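Local coordinates for beta-1,3-glucanosyltransferase (Rhizomucor miehei CAU432, PDB 4WTP), which belongs to glycosyl hydrolase family 17, carbohydrate-active enzymes built on a (beta/alpha)8 barrel, at residues 113-122 against 152-161. Numbering follows the deposited sequence.
Sequences LKNILANNDV and VKELVAPHGI
L117 and H159 meet where two neighbouring helices run out into their loops, and the leucine's two methyls do different work there. CD2 sits over one face of the imidazole, displaced toward its rim, in a CH-pi contact 4.1 Å from the ring centroid. The line from methyl to centroid leans 23° off the ring normal. CD1 turns instead to the backbone of the facing helix, packing against L155 O at 3.5 Å and, further off, CB of L155 and CG1 of V156. The same carbonyl oxygen lies at the edge of the H159 ring, in its plane. V122 comes to the ring obliquely from the loop beyond helix 104-119: with CG1 anti to the carbonyl carbon, CG2 lies between the backbone N and the carbonyl carbon, 3.9 Å from ND1 of H159 and equally near CD1 of I161.

Helices 104-119 and 142-156 are consecutive outer helices of a (beta/alpha)8 barrel, with strand 125-132 between them in the chain. Within this contact their axes are nearly parallel, 4° apart, and approach to 11.0 Å. Deeper between them, L113 swings its CG away from the backbone N (chi1 176°), which carries CD2 in among CG1 of V152, at 3.8 Å, CG1 of V156 and CD1 of L155. L113, V152 and V156 all rest on L128 of strand 125-132, so this apolar layer joins both helices to the barrel wall.

Toward the surface, the extended K114 chain crosses L155 at about a right angle, its CE lying 3.8 Å from CD2 of L155 and as near to CD1; the contact uses the lysine's methylenes rather than its charge. At the loop end a water sits between the backbone carbonyls of V122 and H159.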
loop_
_atom_site.group_PDB
_atom_site.type_symbol
_atom_site.label_atom_id
_atom_site.label_comp_id
_atom_site.label_asym_id
_atom_site.label_seq_id
_atom_site.Cartn_x
_atom_site.Cartn_y
_atom_site.Cartn_z
ATOM N N LEU A 113 -12.224 12.147 6.390
ATOM C CA LEU A 113 -12.859 11.544 5.240
ATOM C C LEU A 113 -14.069 12.403 4.853
ATOM O O LEU A 113 -14.281 12.693 3.669
ATOM C CB LEU A 113 -13.300 10.130 5.579
ATOM C CG LEU A 113 -14.069 9.431 4.450
ATOM C CD1 LEU A 113 -13.301 9.358 3.133
ATOM C CD2 LEU A 113 -14.482 8.030 4.864
ATOM N N LYS A 114 -14.904 12.758 5.834
ATOM C CA LYS A 114 -16.067 13.615 5.570
ATOM C C LYS A 114 -15.628 14.911 4.899
ATOM O O LYS A 114 -16.296 15.371 3.976
ATOM C CB LYS A 114 -16.856 13.879 6.866
ATOM C CG LYS A 114 -17.657 12.669 7.324
ATOM C CD LYS A 114 -18.290 12.857 8.694
ATOM C CE LYS A 114 -19.064 11.611 9.099
ATOM N NZ LYS A 114 -19.487 11.684 10.525
ATOM N N ASN A 115 -14.541 15.496 5.360
ATOM C CA ASN A 115 -14.002 16.710 4.736
ATOM C C ASN A 115 -13.584 16.522 3.298
ATOM O O ASN A 115 -13.896 17.344 2.433
ATOM C CB ASN A 115 -12.803 17.252 5.514
ATOM C CG ASN A 115 -13.188 17.895 6.834
ATOM O OD1 ASN A 115 -14.340 18.269 7.055
ATOM N ND2 ASN A 115 -12.217 17.997 7.739
ATOM N N ILE A 116 -12.887 15.419 3.026
ATOM C CA ILE A 116 -12.506 15.103 1.667
ATOM C C ILE A 116 -13.762 14.953 0.809
ATOM O O ILE A 116 -13.805 15.461 -0.343
ATOM C CB ILE A 116 -11.629 13.832 1.631
ATOM C CG1 ILE A 116 -10.219 14.198 2.091
ATOM C CG2 ILE A 116 -11.597 13.232 0.232
ATOM C CD1 ILE A 116 -9.483 13.050 2.713
ATOM N N LEU A 117 -14.766 14.260 1.330
ATOM C CA LEU A 117 -15.981 14.051 0.548
ATOM C C LEU A 117 -16.706 15.393 0.225
ATOM O O LEU A 117 -17.425 15.501 -0.784
ATOM C CB LEU A 117 -16.920 13.031 1.233
ATOM C CG LEU A 117 -16.347 11.607 1.344
ATOM C CD1 LEU A 117 -17.264 10.715 2.176
ATOM C CD2 LEU A 117 -16.095 11.010 -0.036
ATOM N N ALA A 118 -16.520 16.390 1.083
ATOM C CA ALA A 118 -17.151 17.719 0.903
ATOM C C ALA A 118 -16.305 18.637 0.040
ATOM O O ALA A 118 -16.823 19.569 -0.586
ATOM C CB ALA A 118 -17.403 18.356 2.266
ATOM N N ASN A 119 -14.996 18.439 0.071
ATOM C CA ASN A 119 -14.064 19.427 -0.444
ATOM C C ASN A 119 -13.333 19.054 -1.740
ATOM O O ASN A 119 -12.693 19.915 -2.348
ATOM C CB ASN A 119 -12.972 19.743 0.597
ATOM C CG ASN A 119 -13.512 20.227 1.942
ATOM O OD1 ASN A 119 -14.589 20.809 2.033
ATOM N ND2 ASN A 119 -12.707 20.050 2.991
ATOM N N ASN A 120 -13.399 17.774 -2.104
ATOM C CA ASN A 120 -12.624 17.211 -3.197
ATOM C C ASN A 120 -13.414 16.365 -4.149
ATOM O O ASN A 120 -14.354 15.658 -3.774
ATOM C CB ASN A 120 -11.483 16.343 -2.629
ATOM C CG ASN A 120 -10.500 17.127 -1.765
ATOM O OD1 ASN A 120 -10.716 17.272 -0.569
ATOM N ND2 ASN A 120 -9.442 17.651 -2.368
ATOM N N ASP A 121 -12.969 16.398 -5.400
ATOM C CA ASP A 121 -13.334 15.392 -6.368
ATOM C C ASP A 121 -12.717 14.042 -5.937
ATOM O O ASP A 121 -11.514 13.995 -5.634
ATOM C CB ASP A 121 -12.770 15.841 -7.717
ATOM C CG ASP A 121 -13.126 14.919 -8.853
ATOM O OD1 ASP A 121 -13.889 13.961 -8.677
ATOM O OD2 ASP A 121 -12.671 15.228 -9.979
ATOM N N VAL A 122 -13.517 12.986 -5.892
ATOM C CA VAL A 122 -12.988 11.655 -5.493
ATOM C C VAL A 122 -13.198 10.637 -6.610
ATOM O O VAL A 122 -13.208 9.407 -6.384
ATOM C CB VAL A 122 -13.598 11.115 -4.174
ATOM C CG1 VAL A 122 -13.118 11.957 -3.010
ATOM C CG2 VAL A 122 -15.120 11.061 -4.242
ATOM N N VAL A 152 -17.839 3.682 7.794
ATOM C CA VAL A 152 -17.102 4.274 6.693
ATOM C C VAL A 152 -17.736 3.954 5.333
ATOM O O VAL A 152 -17.881 4.842 4.466
ATOM C CB VAL A 152 -15.610 3.868 6.736
ATOM C CG1 VAL A 152 -14.898 4.329 5.483
ATOM C CG2 VAL A 152 -14.953 4.442 7.990
ATOM N N LYS A 153 -18.127 2.695 5.151
ATOM C CA LYS A 153 -18.787 2.272 3.926
ATOM C C LYS A 153 -20.044 3.099 3.630
ATOM O O LYS A 153 -20.288 3.477 2.485
ATOM C CB LYS A 153 -19.102 0.763 3.926
ATOM C CG LYS A 153 -19.708 0.316 2.608
ATOM C CD LYS A 153 -19.658 -1.185 2.375
ATOM C CE LYS A 153 -20.335 -1.503 1.052
ATOM N NZ LYS A 153 -20.577 -2.960 0.866
ATOM N N GLU A 154 -20.812 3.406 4.670
ATOM C CA GLU A 154 -22.029 4.206 4.501
ATOM C C GLU A 154 -21.724 5.605 3.985
ATOM O O GLU A 154 -22.546 6.208 3.302
ATOM C CB GLU A 154 -22.805 4.251 5.812
ATOM C CG GLU A 154 -23.416 2.911 6.204
ATOM C CD GLU A 154 -23.887 2.868 7.646
ATOM O OE1 GLU A 154 -23.764 3.892 8.356
ATOM O OE2 GLU A 154 -24.399 1.809 8.076
ATOM N N LEU A 155 -20.534 6.110 4.291
ATOM C CA LEU A 155 -20.071 7.395 3.814
ATOM C C LEU A 155 -19.633 7.413 2.363
ATOM O O LEU A 155 -19.867 8.385 1.641
ATOM C CB LEU A 155 -18.925 7.939 4.690
ATOM C CG LEU A 155 -19.245 8.330 6.134
ATOM C CD1 LEU A 155 -17.968 8.666 6.881
ATOM C CD2 LEU A 155 -20.262 9.463 6.223
ATOM N N VAL A 156 -18.973 6.343 1.936
ATOM C CA VAL A 156 -18.356 6.343 0.618
ATOM C C VAL A 156 -19.078 5.539 -0.457
ATOM O O VAL A 156 -18.872 5.783 -1.649
ATOM C CB VAL A 156 -16.882 5.887 0.650
ATOM C CG1 VAL A 156 -16.067 6.835 1.506
ATOM C CG2 VAL A 156 -16.765 4.440 1.117
ATOM N N ALA A 157 -19.914 4.600 -0.031
ATOM C CA ALA A 157 -20.698 3.800 -0.984
ATOM C C ALA A 157 -21.480 4.684 -1.965
ATOM O O ALA A 157 -21.559 4.345 -3.144
ATOM C CB ALA A 157 -21.613 2.798 -0.266
ATOM N N PRO A 158 -22.068 5.809 -1.493
ATOM C CA PRO A 158 -22.795 6.653 -2.439
ATOM C C PRO A 158 -21.925 7.284 -3.518
ATOM O O PRO A 158 -22.458 7.755 -4.513
ATOM C CB PRO A 158 -23.407 7.738 -1.547
ATOM C CG PRO A 158 -23.530 7.098 -0.212
ATOM C CD PRO A 158 -22.314 6.239 -0.105
ATOM N N HIS A 159 -20.604 7.310 -3.319
ATOM C CA HIS A 159 -19.650 7.745 -4.351
ATOM C C HIS A 159 -19.109 6.600 -5.185
ATOM O O HIS A 159 -18.231 6.793 -6.024
ATOM C CB HIS A 159 -18.488 8.515 -3.719
ATOM C CG HIS A 159 -18.917 9.789 -3.025
ATOM N ND1 HIS A 159 -18.991 10.984 -3.655
ATOM C CD2 HIS A 159 -19.357 10.003 -1.727
ATOM C CE1 HIS A 159 -19.436 11.915 -2.793
ATOM N NE2 HIS A 159 -19.673 11.312 -1.618
ATOM N N GLY A 160 -19.628 5.396 -4.962
ATOM C CA GLY A 160 -19.181 4.215 -5.710
ATOM C C GLY A 160 -17.781 3.758 -5.314
ATOM O O GLY A 160 -17.130 3.033 -6.077
ATOM N N ILE A 161 -17.300 4.180 -4.141
ATOM C CA ILE A 161 -15.955 3.771 -3.687
ATOM C C ILE A 161 -16.002 2.536 -2.812
ATOM O O ILE A 161 -16.744 2.492 -1.839
ATOM C CB ILE A 161 -15.265 4.909 -2.943
ATOM C CG1 ILE A 161 -15.079 6.088 -3.896
ATOM C CG2 ILE A 161 -13.937 4.440 -2.360
ATOM C CD1 ILE A 161 -14.526 7.318 -3.220
HETATM O O HOH W 1 -16.192 8.081 -6.797
#